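Cyclo(L-leucyl-L-leucyl) synthase (Staphylococcus haemolyticus, PDB 6EZ3) catalyses the ATP-independent formation of cyclodipeptides such as cyclo(L-leucyl-L-leucyl) from aminoacyl-tRNAs, which supplies intermediates for diketopiperazine biosynthesis. Local coordinates at residues Asp7-Asn12 and Leu201-Ile206; Lys20-Leu25 and Ile186-Thr191; Phe53-Ala58 and Asn104-Phe109; Pro177-Ala182 and Gln218-Leu223. All coordinates share one frame; numbering follows the deposited sequence.

Interaction 1. Residues Asp7-Asn12 and Leu201-Ile206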
# COMPACT_ATOMS: atom_id res chain seq x y z
N ASP A 7 4.12 -12.78 -9.31
CA ASP A 7 5.59 -12.68 -9.20
C ASP A 7 5.96 -12.41 -7.75
O ASP A 7 5.13 -11.95 -6.99
CB ASP A 7 6.17 -11.62 -10.15
CG ASP A 7 5.95 -11.95 -11.62
OD1 ASP A 7 6.64 -12.87 -12.14
OD2 ASP A 7 5.03 -11.32 -12.25
N PHE A 8 7.18 -12.74 -7.34
CA PHE A 8 7.60 -12.63 -5.95
C PHE A 8 8.83 -11.76 -5.75
O PHE A 8 9.76 -11.79 -6.57
CB PHE A 8 7.84 -14.04 -5.36
CG PHE A 8 6.67 -14.97 -5.62
CD1 PHE A 8 5.57 -14.99 -4.76
CD2 PHE A 8 6.63 -15.75 -6.78
CE1 PHE A 8 4.46 -15.80 -5.05
CE2 PHE A 8 5.50 -16.53 -7.07
CZ PHE A 8 4.44 -16.57 -6.19
N LEU A 9 8.85 -10.99 -4.65
CA LEU A 9 9.98 -10.15 -4.29
C LEU A 9 11.12 -11.02 -3.76
O LEU A 9 12.28 -10.76 -4.10
CB LEU A 9 9.57 -9.10 -3.26
CG LEU A 9 10.56 -8.00 -2.98
CD1 LEU A 9 10.54 -6.95 -4.07
CD2 LEU A 9 10.26 -7.35 -1.68
N THR A 10 10.78 -12.07 -2.97
CA THR A 10 11.76 -13.02 -2.42
C THR A 10 11.25 -14.45 -2.54
O THR A 10 10.07 -14.65 -2.84
CB THR A 10 12.17 -12.70 -0.95
OG1 THR A 10 11.21 -13.17 -0.00
CG2 THR A 10 12.47 -11.25 -0.72
N LYS A 11 12.12 -15.44 -2.26
CA LYS A 11 11.77 -16.87 -2.23
C LYS A 11 10.79 -17.11 -1.06
O LYS A 11 9.83 -17.87 -1.19
CB LYS A 11 13.01 -17.78 -2.05
CG LYS A 11 13.70 -18.24 -3.33
CD LYS A 11 14.80 -19.24 -3.02
CE LYS A 11 15.58 -19.65 -4.26
NZ LYS A 11 16.76 -20.50 -3.90
N ASN A 12 11.03 -16.41 0.06
CA ASN A 12 10.21 -16.47 1.26
C ASN A 12 8.77 -16.03 0.97
O ASN A 12 7.83 -16.62 1.50
CB ASN A 12 10.86 -15.64 2.35
CG ASN A 12 10.10 -15.58 3.63
OD1 ASN A 12 9.97 -16.57 4.36
ND2 ASN A 12 9.57 -14.41 3.92
N LEU A 201 11.91 0.20 -3.71
CA LEU A 201 12.37 0.42 -2.33
C LEU A 201 12.51 -0.94 -1.65
O LEU A 201 13.51 -1.21 -0.98
CB LEU A 201 11.35 1.28 -1.56
CG LEU A 201 11.87 2.26 -0.52
CD1 LEU A 201 10.75 3.16 -0.01
CD2 LEU A 201 12.53 1.59 0.65
N GLY A 202 11.52 -1.79 -1.89
CA GLY A 202 11.45 -3.12 -1.33
C GLY A 202 12.60 -3.97 -1.75
O GLY A 202 13.10 -4.75 -0.94
N THR A 203 13.02 -3.84 -3.03
CA THR A 203 14.13 -4.61 -3.62
C THR A 203 15.36 -4.31 -2.79
O THR A 203 16.03 -5.23 -2.33
CB THR A 203 14.29 -4.28 -5.11
OG1 THR A 203 13.11 -4.68 -5.81
CG2 THR A 203 15.51 -4.93 -5.72
N ASN A 204 15.58 -3.01 -2.54
CA ASN A 204 16.69 -2.48 -1.76
C ASN A 204 16.62 -2.87 -0.28
O ASN A 204 17.66 -3.13 0.32
CB ASN A 204 16.81 -0.97 -1.97
CG ASN A 204 17.10 -0.58 -3.40
OD1 ASN A 204 17.98 -1.16 -4.07
ND2 ASN A 204 16.39 0.43 -3.90
N ILE A 205 15.40 -2.97 0.29
CA ILE A 205 15.18 -3.38 1.68
C ILE A 205 15.68 -4.82 1.83
O ILE A 205 16.45 -5.13 2.74
CB ILE A 205 13.68 -3.21 2.08
CG1 ILE A 205 13.34 -1.72 2.32
CG2 ILE A 205 13.30 -4.07 3.30
CD1 ILE A 205 11.86 -1.38 2.20
N ILE A 206 15.27 -5.67 0.90
CA ILE A 206 15.54 -7.10 0.74
C ILE A 206 17.02 -7.37 0.47
O ILE A 206 17.50 -8.43 0.88
CB ILE A 206 14.54 -7.63 -0.36
CG1 ILE A 206 13.36 -8.33 0.30
CG2 ILE A 206 15.14 -8.46 -1.48
CD1 ILE A 206 12.45 -7.49 1.13

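Interaction 2. Residues Lys20-Leu25 and Ile186-Thr191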
# COMPACT_ATOMS: atom_id res chain seq x y z
N LYS A 20 -1.25 -19.81 1.57
CA LYS A 20 -2.52 -19.08 1.30
C LYS A 20 -3.29 -18.62 2.58
O LYS A 20 -4.54 -18.59 2.58
CB LYS A 20 -3.42 -19.81 0.33
CG LYS A 20 -2.71 -20.07 -0.99
CD LYS A 20 -3.22 -19.27 -2.15
CE LYS A 20 -2.14 -18.95 -3.15
NZ LYS A 20 -1.28 -20.12 -3.48
N LYS A 21 -2.55 -18.19 3.63
CA LYS A 21 -3.22 -17.77 4.87
C LYS A 21 -3.96 -16.44 4.75
O LYS A 21 -5.14 -16.40 5.09
CB LYS A 21 -2.26 -17.75 6.06
CG LYS A 21 -1.90 -19.14 6.60
CD LYS A 21 -1.24 -19.04 7.97
CE LYS A 21 -0.07 -20.00 8.15
NZ LYS A 21 0.91 -19.49 9.15
N HIS A 22 -3.31 -15.37 4.27
CA HIS A 22 -3.91 -14.05 4.13
C HIS A 22 -3.18 -13.17 3.09
O HIS A 22 -1.95 -13.24 2.97
CB HIS A 22 -3.91 -13.37 5.50
CG HIS A 22 -4.60 -12.03 5.55
ND1 HIS A 22 -3.90 -10.83 5.37
CD2 HIS A 22 -5.88 -11.72 5.82
CE1 HIS A 22 -4.79 -9.87 5.51
NE2 HIS A 22 -5.99 -10.35 5.79
N VAL A 23 -3.94 -12.31 2.39
CA VAL A 23 -3.43 -11.34 1.42
C VAL A 23 -4.01 -9.94 1.71
O VAL A 23 -5.15 -9.83 2.20
CB VAL A 23 -3.65 -11.78 -0.07
CG1 VAL A 23 -5.14 -11.85 -0.48
CG2 VAL A 23 -2.87 -10.90 -1.02
N ILE A 24 -3.22 -8.89 1.44
CA ILE A 24 -3.62 -7.50 1.55
C ILE A 24 -3.68 -7.05 0.13
O ILE A 24 -2.68 -7.12 -0.59
CB ILE A 24 -2.65 -6.61 2.40
CG1 ILE A 24 -2.58 -7.08 3.89
CG2 ILE A 24 -3.09 -5.12 2.34
CD1 ILE A 24 -1.48 -6.51 4.67
N LEU A 25 -4.85 -6.61 -0.31
CA LEU A 25 -4.98 -6.07 -1.66
C LEU A 25 -4.79 -4.56 -1.52
O LEU A 25 -5.56 -3.90 -0.82
CB LEU A 25 -6.32 -6.40 -2.34
CG LEU A 25 -6.81 -7.83 -2.31
CD1 LEU A 25 -8.20 -7.91 -2.83
CD2 LEU A 25 -5.95 -8.73 -3.15
N ILE A 186 -2.74 -5.07 11.70
CA ILE A 186 -4.03 -5.62 11.23
C ILE A 186 -4.38 -6.96 11.89
O ILE A 186 -5.43 -7.54 11.58
CB ILE A 186 -4.09 -5.73 9.68
CG1 ILE A 186 -3.06 -6.78 9.13
CG2 ILE A 186 -3.94 -4.32 9.04
CD1 ILE A 186 -3.42 -7.34 7.87
N ASN A 187 -3.48 -7.45 12.76
CA ASN A 187 -3.63 -8.68 13.53
C ASN A 187 -3.74 -9.96 12.68
O ASN A 187 -4.76 -10.66 12.73
CB ASN A 187 -4.78 -8.57 14.55
CG ASN A 187 -4.49 -9.40 15.75
OD1 ASN A 187 -5.06 -10.48 15.91
ND2 ASN A 187 -3.49 -8.97 16.54
N THR A 188 -2.66 -10.28 11.93
CA THR A 188 -2.55 -11.49 11.12
C THR A 188 -1.33 -12.30 11.59
O THR A 188 -0.43 -11.74 12.22
CB THR A 188 -2.49 -11.22 9.60
OG1 THR A 188 -1.58 -10.17 9.31
CG2 THR A 188 -3.84 -10.91 9.01
N GLN A 189 -1.32 -13.63 11.29
CA GLN A 189 -0.24 -14.53 11.63
C GLN A 189 0.89 -14.28 10.62
O GLN A 189 2.01 -13.97 11.00
CB GLN A 189 -0.73 -15.97 11.58
CG GLN A 189 -0.57 -16.78 12.87
CD GLN A 189 -0.64 -18.26 12.55
OE1 GLN A 189 0.24 -18.82 11.87
NE2 GLN A 189 -1.70 -18.94 13.00
N GLU A 190 0.55 -14.35 9.31
CA GLU A 190 1.41 -14.06 8.15
C GLU A 190 0.49 -13.48 7.07
O GLU A 190 -0.72 -13.77 7.09
CB GLU A 190 2.17 -15.29 7.64
CG GLU A 190 1.30 -16.50 7.33
CD GLU A 190 1.95 -17.57 6.48
OE1 GLU A 190 1.32 -18.01 5.49
OE2 GLU A 190 3.10 -17.94 6.79
N THR A 191 1.04 -12.61 6.19
CA THR A 191 0.28 -11.89 5.16
C THR A 191 1.20 -11.47 4.02
O THR A 191 2.41 -11.45 4.19
CB THR A 191 -0.44 -10.69 5.81
OG1 THR A 191 -1.26 -9.98 4.87
CG2 THR A 191 0.48 -9.74 6.52

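Interaction 3. Residues Phe53-Ala58 and Asn104-Phe109. With SO4 (sulfate ion), chain G.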
# COMPACT_ATOMS: atom_id res chain seq x y z
N PHE A 53 -8.53 -12.16 3.44
CA PHE A 53 -7.91 -10.99 2.81
C PHE A 53 -8.38 -9.73 3.49
O PHE A 53 -9.40 -9.72 4.17
CB PHE A 53 -8.20 -10.92 1.30
CG PHE A 53 -9.65 -10.70 0.95
CD1 PHE A 53 -10.14 -9.43 0.68
CD2 PHE A 53 -10.54 -11.77 0.89
CE1 PHE A 53 -11.48 -9.22 0.41
CE2 PHE A 53 -11.89 -11.56 0.61
CZ PHE A 53 -12.34 -10.29 0.35
N SER A 54 -7.63 -8.66 3.26
CA SER A 54 -7.85 -7.31 3.74
C SER A 54 -7.64 -6.45 2.53
O SER A 54 -6.94 -6.86 1.59
CB SER A 54 -6.76 -6.93 4.73
OG SER A 54 -7.03 -7.34 6.06
N ILE A 55 -8.14 -5.23 2.58
CA ILE A 55 -7.90 -4.24 1.55
C ILE A 55 -7.24 -3.02 2.22
O ILE A 55 -7.64 -2.61 3.30
CB ILE A 55 -9.20 -3.91 0.79
CG1 ILE A 55 -9.63 -5.11 -0.11
CG2 ILE A 55 -9.08 -2.64 -0.04
CD1 ILE A 55 -10.90 -5.65 0.21
N LEU A 56 -6.21 -2.49 1.60
CA LEU A 56 -5.55 -1.31 2.12
C LEU A 56 -5.74 -0.23 1.08
O LEU A 56 -5.37 -0.40 -0.09
CB LEU A 56 -4.07 -1.52 2.48
CG LEU A 56 -3.47 -0.40 3.36
CD1 LEU A 56 -3.95 -0.50 4.81
CD2 LEU A 56 -1.95 -0.36 3.29
N LEU A 57 -6.41 0.83 1.49
CA LEU A 57 -6.72 2.01 0.68
C LEU A 57 -5.79 3.15 1.14
O LEU A 57 -5.20 3.07 2.22
CB LEU A 57 -8.18 2.35 0.97
CG LEU A 57 -9.27 1.98 -0.05
CD1 LEU A 57 -9.00 0.71 -0.80
CD2 LEU A 57 -10.61 1.94 0.61
N ALA A 58 -5.66 4.20 0.33
CA ALA A 58 -4.78 5.33 0.65
C ALA A 58 -5.15 6.07 1.95
O ALA A 58 -6.33 6.30 2.22
CB ALA A 58 -4.78 6.29 -0.50
N ASN A 104 -13.87 -4.94 9.60
CA ASN A 104 -12.42 -4.94 9.77
C ASN A 104 -11.66 -5.52 8.55
O ASN A 104 -10.45 -5.74 8.63
CB ASN A 104 -11.97 -5.58 11.10
CG ASN A 104 -12.53 -4.94 12.36
OD1 ASN A 104 -13.14 -5.64 13.19
ND2 ASN A 104 -12.45 -3.60 12.54
N ARG A 105 -12.35 -5.59 7.40
CA ARG A 105 -11.79 -6.05 6.13
C ARG A 105 -11.10 -4.95 5.35
O ARG A 105 -10.11 -5.27 4.69
CB ARG A 105 -12.87 -6.72 5.28
CG ARG A 105 -12.39 -7.64 4.13
CD ARG A 105 -12.27 -9.12 4.48
NE ARG A 105 -13.43 -9.63 5.21
CZ ARG A 105 -13.61 -10.90 5.53
NH1 ARG A 105 -12.72 -11.82 5.18
NH2 ARG A 105 -14.70 -11.27 6.20
N ILE A 106 -11.62 -3.69 5.37
CA ILE A 106 -11.05 -2.52 4.62
C ILE A 106 -10.36 -1.56 5.58
O ILE A 106 -10.95 -1.19 6.61
CB ILE A 106 -12.12 -1.78 3.75
CG1 ILE A 106 -12.96 -2.77 2.91
CG2 ILE A 106 -11.47 -0.71 2.88
CD1 ILE A 106 -14.25 -2.23 2.37
N HIS A 107 -9.14 -1.13 5.23
CA HIS A 107 -8.35 -0.19 6.04
C HIS A 107 -7.70 0.87 5.19
O HIS A 107 -7.57 0.71 3.98
CB HIS A 107 -7.23 -0.90 6.82
CG HIS A 107 -7.63 -2.13 7.56
ND1 HIS A 107 -7.09 -3.37 7.23
CD2 HIS A 107 -8.40 -2.27 8.66
CE1 HIS A 107 -7.62 -4.23 8.08
NE2 HIS A 107 -8.38 -3.63 8.98
N ARG A 108 -7.25 1.94 5.83
CA ARG A 108 -6.50 3.03 5.24
C ARG A 108 -5.14 3.06 5.98
O ARG A 108 -5.10 2.64 7.15
CB ARG A 108 -7.24 4.32 5.50
CG ARG A 108 -8.50 4.51 4.69
CD ARG A 108 -9.01 5.93 4.91
NE ARG A 108 -8.28 6.95 4.15
CZ ARG A 108 -8.64 8.23 4.11
NH1 ARG A 108 -9.69 8.65 4.79
NH2 ARG A 108 -7.95 9.10 3.37
N PHE A 109 -4.04 3.57 5.39
CA PHE A 109 -2.83 3.55 6.21
C PHE A 109 -2.83 4.63 7.32
O PHE A 109 -1.92 4.64 8.15
CB PHE A 109 -1.53 3.56 5.40
CG PHE A 109 -1.35 4.53 4.27
CD1 PHE A 109 -0.95 5.85 4.52
CD2 PHE A 109 -1.44 4.11 2.95
CE1 PHE A 109 -0.70 6.74 3.46
CE2 PHE A 109 -1.21 5.00 1.90
CZ PHE A 109 -0.84 6.30 2.16
S SO4 G . -16.60 -14.29 7.41
O1 SO4 G . -15.21 -14.13 6.94
O2 SO4 G . -17.48 -14.05 6.27
O3 SO4 G . -16.78 -15.65 7.93
O4 SO4 G . -16.89 -13.33 8.50

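Interaction 4. Residues Pro177-Ala182 and Gln218-Leu223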
# COMPACT_ATOMS: atom_id res chain seq x y z
N PRO A 177 4.82 1.09 6.91
CA PRO A 177 4.65 0.08 7.97
C PRO A 177 3.88 -1.18 7.57
O PRO A 177 4.25 -2.27 8.04
CB PRO A 177 3.97 0.85 9.09
CG PRO A 177 4.57 2.26 8.93
CD PRO A 177 4.48 2.43 7.42
N PHE A 178 2.90 -1.06 6.61
CA PHE A 178 2.11 -2.19 6.06
C PHE A 178 2.92 -3.07 5.08
O PHE A 178 2.59 -4.23 4.85
CB PHE A 178 0.83 -1.69 5.41
CG PHE A 178 -0.08 -1.04 6.42
CD1 PHE A 178 -0.14 0.34 6.54
CD2 PHE A 178 -0.82 -1.82 7.30
CE1 PHE A 178 -0.92 0.94 7.53
CE2 PHE A 178 -1.62 -1.21 8.28
CZ PHE A 178 -1.68 0.16 8.38
N PHE A 179 3.99 -2.53 4.56
CA PHE A 179 4.84 -3.24 3.61
C PHE A 179 5.93 -4.07 4.30
O PHE A 179 6.35 -5.12 3.76
CB PHE A 179 5.48 -2.24 2.62
CG PHE A 179 4.52 -1.76 1.56
CD1 PHE A 179 4.54 -2.30 0.30
CD2 PHE A 179 3.57 -0.80 1.85
CE1 PHE A 179 3.65 -1.87 -0.66
CE2 PHE A 179 2.67 -0.39 0.88
CZ PHE A 179 2.71 -0.92 -0.37
N LEU A 180 6.38 -3.59 5.49
CA LEU A 180 7.43 -4.22 6.28
C LEU A 180 6.90 -5.26 7.29
O LEU A 180 7.44 -6.37 7.34
CB LEU A 180 8.28 -3.15 6.98
CG LEU A 180 9.02 -2.13 6.10
CD1 LEU A 180 9.62 -1.05 6.93
CD2 LEU A 180 10.12 -2.78 5.32
N ASN A 181 5.87 -4.91 8.07
CA ASN A 181 5.26 -5.85 9.03
C ASN A 181 3.83 -5.43 9.42
O ASN A 181 3.61 -4.82 10.47
CB ASN A 181 6.12 -6.04 10.28
CG ASN A 181 5.70 -7.19 11.16
OD1 ASN A 181 5.04 -8.14 10.73
ND2 ASN A 181 6.11 -7.14 12.40
N ALA A 182 2.87 -5.76 8.56
CA ALA A 182 1.47 -5.46 8.74
C ALA A 182 0.84 -6.34 9.81
O ALA A 182 -0.09 -5.90 10.47
CB ALA A 182 0.75 -5.64 7.43
N GLN A 218 6.09 -11.70 6.47
CA GLN A 218 5.60 -10.66 5.57
C GLN A 218 6.23 -10.76 4.18
O GLN A 218 7.45 -10.85 4.06
CB GLN A 218 5.85 -9.27 6.20
CG GLN A 218 5.38 -8.09 5.37
CD GLN A 218 3.95 -7.67 5.60
OE1 GLN A 218 3.40 -7.80 6.69
NE2 GLN A 218 3.38 -7.04 4.61
N GLY A 219 5.39 -10.70 3.15
CA GLY A 219 5.83 -10.74 1.76
C GLY A 219 5.33 -9.62 0.87
O GLY A 219 4.66 -8.69 1.33
N TYR A 220 5.71 -9.69 -0.42
CA TYR A 220 5.27 -8.73 -1.44
C TYR A 220 5.14 -9.48 -2.78
O TYR A 220 6.14 -10.06 -3.26
CB TYR A 220 6.19 -7.50 -1.56
CG TYR A 220 5.71 -6.48 -2.57
CD1 TYR A 220 6.08 -6.57 -3.91
CD2 TYR A 220 4.93 -5.39 -2.19
CE1 TYR A 220 5.64 -5.64 -4.85
CE2 TYR A 220 4.50 -4.44 -3.11
CZ TYR A 220 4.85 -4.58 -4.45
OH TYR A 220 4.44 -3.65 -5.37
N ILE A 221 3.92 -9.50 -3.36
CA ILE A 221 3.66 -10.17 -4.64
C ILE A 221 3.18 -9.18 -5.71
O ILE A 221 2.52 -8.19 -5.39
CB ILE A 221 2.73 -11.41 -4.51
CG1 ILE A 221 1.28 -11.03 -4.11
CG2 ILE A 221 3.32 -12.46 -3.57
CD1 ILE A 221 0.19 -12.17 -4.19
N ILE A 222 3.54 -9.46 -6.98
CA ILE A 222 3.15 -8.65 -8.14
C ILE A 222 2.13 -9.39 -9.00
O ILE A 222 2.43 -10.47 -9.54
CB ILE A 222 4.36 -8.14 -8.97
CG1 ILE A 222 5.35 -7.37 -8.09
CG2 ILE A 222 3.89 -7.26 -10.11
CD1 ILE A 222 6.62 -7.98 -8.00
N LEU A 223 0.92 -8.80 -9.12
CA LEU A 223 -0.20 -9.36 -9.88
C LEU A 223 -0.32 -8.80 -11.30
O LEU A 223 -0.66 -7.62 -11.47
CB LEU A 223 -1.55 -9.11 -9.17
CG LEU A 223 -1.76 -9.67 -7.80
CD1 LEU A 223 -3.12 -9.29 -7.32
CD2 LEU A 223 -1.55 -11.15 -7.78

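Interaction 1. Residues Asp7-Asn12 and Leu201-Ile206
This is a small apolar surface contact in which the turn after the edge strand 4-8 packs against helix 200-206, with L9 and T10 on one side and G202, T203 and I206 on the other. About 188 Å² is buried in all. The side chain of L9 does most of the work. Its CG stands anti to the backbone N (chi1 -169°), which carries the isopropyl fork to the helix, and the two methyls then divide. CD2 touches CD1 of I206 at 3.6 Å and also comes to 3.9 Å from the backbone O of G202, where the lack of a side chain leaves the helix backbone close to the leucine. CD1 sits 3.8 Å from OG1 of T203, a hydroxyl whose hydrogen bond goes back to the O of W199. The sheet belongs to the Rossmann-like core of the cyclodipeptide synthases, within the HUP clan. Strand 4-8 is its antiparallel edge, and L9 is still tied by backbone hydrogen bonding to Y220 of the adjoining strand 218-225. T10 shows a division of labour between its branches. It occupies the N-cap position of helix 11-19, and OG1 accepts a hydrogen bond from N of C13. OG1 lies between the backbone N and the carbonyl carbon (chi1 81°), and this torsion sets CG2 toward the opposing helix, against CG1 of I206. I206 therefore meets both residues of the turn, crossing each obliquely. Helix 200-206 starts with E200 and L201, substrate-binding residues by similarity.

Interaction 2. Residues Lys20-Leu25 and Ile186-Thr191
The imidazole of H22 lies beneath the methyl CG2 of T188, which stands over the ring centre, 3.6 Å from its centroid and 8° off the normal, in a CH-pi contact. H22 lies on the strand 22-26 side of the contact, in the Rossmann-like core, and the loop 186-191 leads from helix 183-186 into the parallel neighbour strand 191-195. At the ring edge, ND1 and OG1 of T191 form a nearly straight hydrogen bond of 2.8 Å. NE2 is bonded to OG of S54, on the strand to the other side, so both ring nitrogens are held and the flip of the ring is probably fixed. T188 OG1 turns to N183, leaving its methyl for the histidine. Deeper in, CD1 of I186 and CD1 of I24 meet tip to tip at 3.8 Å. At the outer end, the aliphatic chain of K21 crosses the E190 side chain at about a right angle. E190 OE2 makes salt bridges to R19 and, at 3.6 Å, to K21 NZ. The ammonium also donates to Q189 OE1 at 2.9 Å, approaching from above the amide plane, 38° out of it.

Interaction 3. Residues Phe53-Ala58 and Asn104-Phe109
Backbone hydrogen bonds join strands 53-57 and 106-108 as parallel neighbours at one edge of the Rossmann-like sheet. Helices 63-68 and 73-97 lie between them in the chain, which makes the pair a beta-alpha-beta connection. I55 bonds on both its sides, its N to R105 O and its O from H107 N, each at 2.9 Å. L57 N continues the ladder to H107 O at 2.7 Å, and the last link, from F109 N to L57 O, is weak. The strand axes diverge by 29°.

Apolar contacts fall on both faces. I55, L57, I106 and R108 share one; there CD2 of L57 rests on CG2 of I106 at 3.6 Å, beneath helix 73-97. On the opposite face L56 crosses H107 at about a right angle, its CD1 against the histidine CB. F109 turns one ring face toward the backbone of A58, and its own neighbours are Y171 and E175, residues thought by similarity to serve aminoacyl-tRNA binding and catalysis.

The two arginines mark the ends of the contact. R105, bent at chi2 and chi3, lays CD over one face of the F53 ring, 4.3 Å from the centroid. Its NH1 forms a salt bridge with D52, while NE bonds to T101 O. NH2 donates almost straight to O1 of a sulfate ion, probably from the crystallisation liquor, which T101 also holds. At the far end R108 NE donates to A58 O at 2.8 Å, the acceptor lying close to the guanidinium plane.

Interaction 4. Residues Pro177-Ala182 and Gln218-Leu223
The rings of F179 and Y220 meet edge to edge, CE1 of F179 lying 3.7 Å from CE2 of Y220, each close to the plane of the other ring. W199 meets both rings with its own at intermediate angles, completing an aromatic cluster. These side chains join the short helix 177-181 to strand 218-225, the C-terminal strand of the Rossmann-like sheet; the N-to-C directions of the two short segments stand 112° apart. F179 begins by pointing away from the strand. Its CG is anti to the carbonyl carbon (chi1 -76°), and the ring returns to run beside that of Y220, the two pointing the same way. Y220 has CG anti to the backbone N (chi1 -178°), and its hydroxyl is hydrogen-bonded to A197 O. The cluster borders the probable substrate pocket: F179 touches E175, and Y220 touches Y195, both assigned by similarity to catalysis or substrate binding.

The second flat group is the carboxamide of Q218, buried beneath the backbone of 178-182. The chain leaves the strand with CG anti to the backbone N and bends at chi2, so that CG passes 3.3 Å from L180 O and 3.5 Å from F179 O. The amide is thereby set among the carbonyls of 178-180 and the N-H of A182. NE2 is 2.9 Å from F178 O. On its other side OE1 supplies a hydrogen-bond acceptor for the backbone N-H of A182. A182 N lies 2.8 Å from Q218 OE1, well above the carbonyl plane of the amide.

In the fold
From the N terminus, segments 7-12 and 20-25 open interactions 1 and 2 in turn. Interaction 3 is the first to close, pairing 53-58 with 104-109 inside both of those loops. Interaction 4 opens at 177-182; 186-191 then closes interaction 2 and 201-206 closes interaction 1, before 218-223 finally closes interaction 4. Interaction 2 is thus nested in interaction 1, interaction 4 crosses both, and interactions 3 and 4 follow in series. All reach one mixed sheet. Backbone bonds link L25 to S54 and L56, T191 to G219, and D7 to I222, while F178 packs on L56 and F109. Interactions 1 and 3 lie at opposite edges, centres about 22 Å apart.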